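Local coordinates for nuclear protein localization protein 4 homolog (Drosophila melanogaster, PDB 4RV0) that probably belongs to a complex that binds ubiquitinated proteins and is needed to export misfolded proteins from the ER for proteasomal degradation, at residues R13-A17 with E18-R22. Residues are numbered along the deposited sequence; the frame is centred on the assembly and turned at random.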
loop_
_atom_site.group_PDB
_atom_site.type_symbol
_atom_site.label_atom_id
_atom_site.label_comp_id
_atom_site.label_asym_id
_atom_site.label_seq_id
_atom_site.Cartn_x
_atom_site.Cartn_y
_atom_site.Cartn_z
ATOM N N ARG B 13 -6.465 8.221 7.992
ATOM C CA ARG B 13 -6.593 7.146 7.019
ATOM C C ARG B 13 -7.149 5.904 7.683
ATOM O O ARG B 13 -6.654 5.460 8.717
ATOM C CB ARG B 13 -5.250 6.842 6.365
ATOM C CG ARG B 13 -4.621 8.037 5.670
ATOM C CD ARG B 13 -3.133 8.148 6.069
ATOM N NE ARG B 13 -2.340 7.190 5.326
ATOM C CZ ARG B 13 -1.224 6.593 5.740
ATOM N NH1 ARG B 13 -0.708 6.831 6.935
ATOM N NH2 ARG B 13 -0.617 5.741 4.923
ATOM N N VAL B 14 -8.182 5.341 7.077
ATOM C CA VAL B 14 -8.811 4.158 7.637
ATOM C C VAL B 14 -8.561 2.951 6.759
ATOM O O VAL B 14 -9.092 2.873 5.654
ATOM C CB VAL B 14 -10.317 4.338 7.792
ATOM C CG1 VAL B 14 -10.922 3.064 8.402
ATOM C CG2 VAL B 14 -10.627 5.581 8.624
ATOM N N GLN B 15 -7.761 2.019 7.260
ATOM C CA GLN B 15 -7.497 0.763 6.565
ATOM C C GLN B 15 -8.582 -0.263 6.863
ATOM O O GLN B 15 -8.863 -0.566 8.021
ATOM C CB GLN B 15 -6.131 0.213 6.966
ATOM C CG GLN B 15 -5.770 -1.167 6.373
ATOM C CD GLN B 15 -5.373 -1.115 4.906
ATOM O OE1 GLN B 15 -4.243 -0.771 4.572
ATOM N NE2 GLN B 15 -6.300 -1.472 4.024
ATOM N N SER B 16 -9.241 -0.739 5.817
ATOM C CA SER B 16 -10.154 -1.866 5.940
ATOM C C SER B 16 -9.837 -2.885 4.839
ATOM O O SER B 16 -8.897 -2.690 4.054
ATOM C CB SER B 16 -11.604 -1.381 5.851
ATOM O OG SER B 16 -11.929 -1.005 4.530
ATOM N N ALA B 17 -10.620 -3.958 4.761
ATOM C CA ALA B 17 -10.447 -4.926 3.676
ATOM C C ALA B 17 -10.839 -4.358 2.313
ATOM O O ALA B 17 -10.535 -4.953 1.290
ATOM C CB ALA B 17 -11.224 -6.206 3.966
ATOM N N GLU B 18 -11.528 -3.222 2.305
ATOM C CA GLU B 18 -11.918 -2.561 1.056
ATOM C C GLU B 18 -10.891 -1.556 0.555
ATOM O O GLU B 18 -11.007 -1.019 -0.567
ATOM C CB GLU B 18 -13.250 -1.832 1.220
ATOM C CG GLU B 18 -14.441 -2.728 1.478
ATOM C CD GLU B 18 -14.723 -3.631 0.304
ATOM O OE1 GLU B 18 -14.971 -3.110 -0.804
ATOM O OE2 GLU B 18 -14.715 -4.863 0.505
ATOM N N GLY B 19 -9.880 -1.294 1.372
ATOM C CA GLY B 19 -8.823 -0.376 0.961
ATOM C C GLY B 19 -8.495 0.653 2.028
ATOM O O GLY B 19 -8.732 0.427 3.221
ATOM N N ILE B 20 -7.975 1.797 1.597
ATOM C CA ILE B 20 -7.613 2.863 2.524
ATOM C C ILE B 20 -8.434 4.119 2.275
ATOM O O ILE B 20 -8.189 4.858 1.310
ATOM C CB ILE B 20 -6.101 3.183 2.439
ATOM C CG1 ILE B 20 -5.279 1.954 2.830
ATOM C CG2 ILE B 20 -5.740 4.345 3.342
ATOM C CD1 ILE B 20 -3.782 2.147 2.606
ATOM N N LYS B 21 -9.370 4.378 3.181
ATOM C CA LYS B 21 -10.303 5.493 3.040
ATOM C C LYS B 21 -9.761 6.702 3.764
ATOM O O LYS B 21 -9.380 6.619 4.936
ATOM C CB LYS B 21 -11.685 5.105 3.593
ATOM C CG LYS B 21 -12.700 6.264 3.711
ATOM C CD LYS B 21 -13.107 6.804 2.360
ATOM C CE LYS B 21 -13.928 5.792 1.557
ATOM N NZ LYS B 21 -14.244 6.344 0.189
ATOM N N ARG B 22 -9.711 7.823 3.053
ATOM C CA ARG B 22 -9.230 9.066 3.628
ATOM C C ARG B 22 -10.358 9.869 4.256
ATOM O O ARG B 22 -11.344 10.199 3.587
ATOM C CB ARG B 22 -8.501 9.905 2.572
ATOM C CG ARG B 22 -7.150 9.326 2.203
ATOM C CD ARG B 22 -6.300 10.298 1.396
ATOM N NE ARG B 22 -4.961 9.749 1.223
ATOM C CZ ARG B 22 -3.918 10.431 0.774
ATOM N NH1 ARG B 22 -4.039 11.716 0.437
ATOM N NH2 ARG B 22 -2.745 9.826 0.676
#
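V14 and K21 form a hydrogen-bonded antiparallel pair in the N-terminal beta hairpin of this ubiquitin-like domain, with V14 N 2.8 Å from K21 O and K21 N 2.9 Å from V14 O. This is a two-residue hairpin: A17 and E18 are the corners of a type I turn running from S16 to G19. S16 and G19 close the ladder. The bond from S16 N to G19 O is nearly straight (176°). The return bond, from G19 N to S16 O, is longer at 3.2 Å and comes from above the carbonyl plane. G19 has a positive phi of 132°, which suits a residue without a side chain.

R13, Q15, I20 and R22 share one face of the hairpin. The amide of Q15 lies across I20, with OE1 3.4 Å from I20 CG1 and also close to CD1. With CG anti to the backbone N (chi1 176°) and a bend at chi2, the Q15 amide is turned toward the turn, NE2 directed at S16 O and OE1 left against I20. Further along, I20 CG2 packs on R13 CB at 4.0 Å. The strand 76-80 flanks strand 10-16 on its other edge, and R13 NH1 bonds to G74 O. A chain of another protein covers the Q15 and I20 face. Acidic side chains of that other chain form salt bridges with R13 NH2 and R22 NH2.

On the face of V14 and K21, S16 OG accepts a hydrogen bond from E18 N, an ST turn within the beta turn.

S16 O is gripped twice: Q15 NE2 donates to it at 2.9 Å, almost in its own amide plane, and reaches the carbonyl from the face opposite to G19 N.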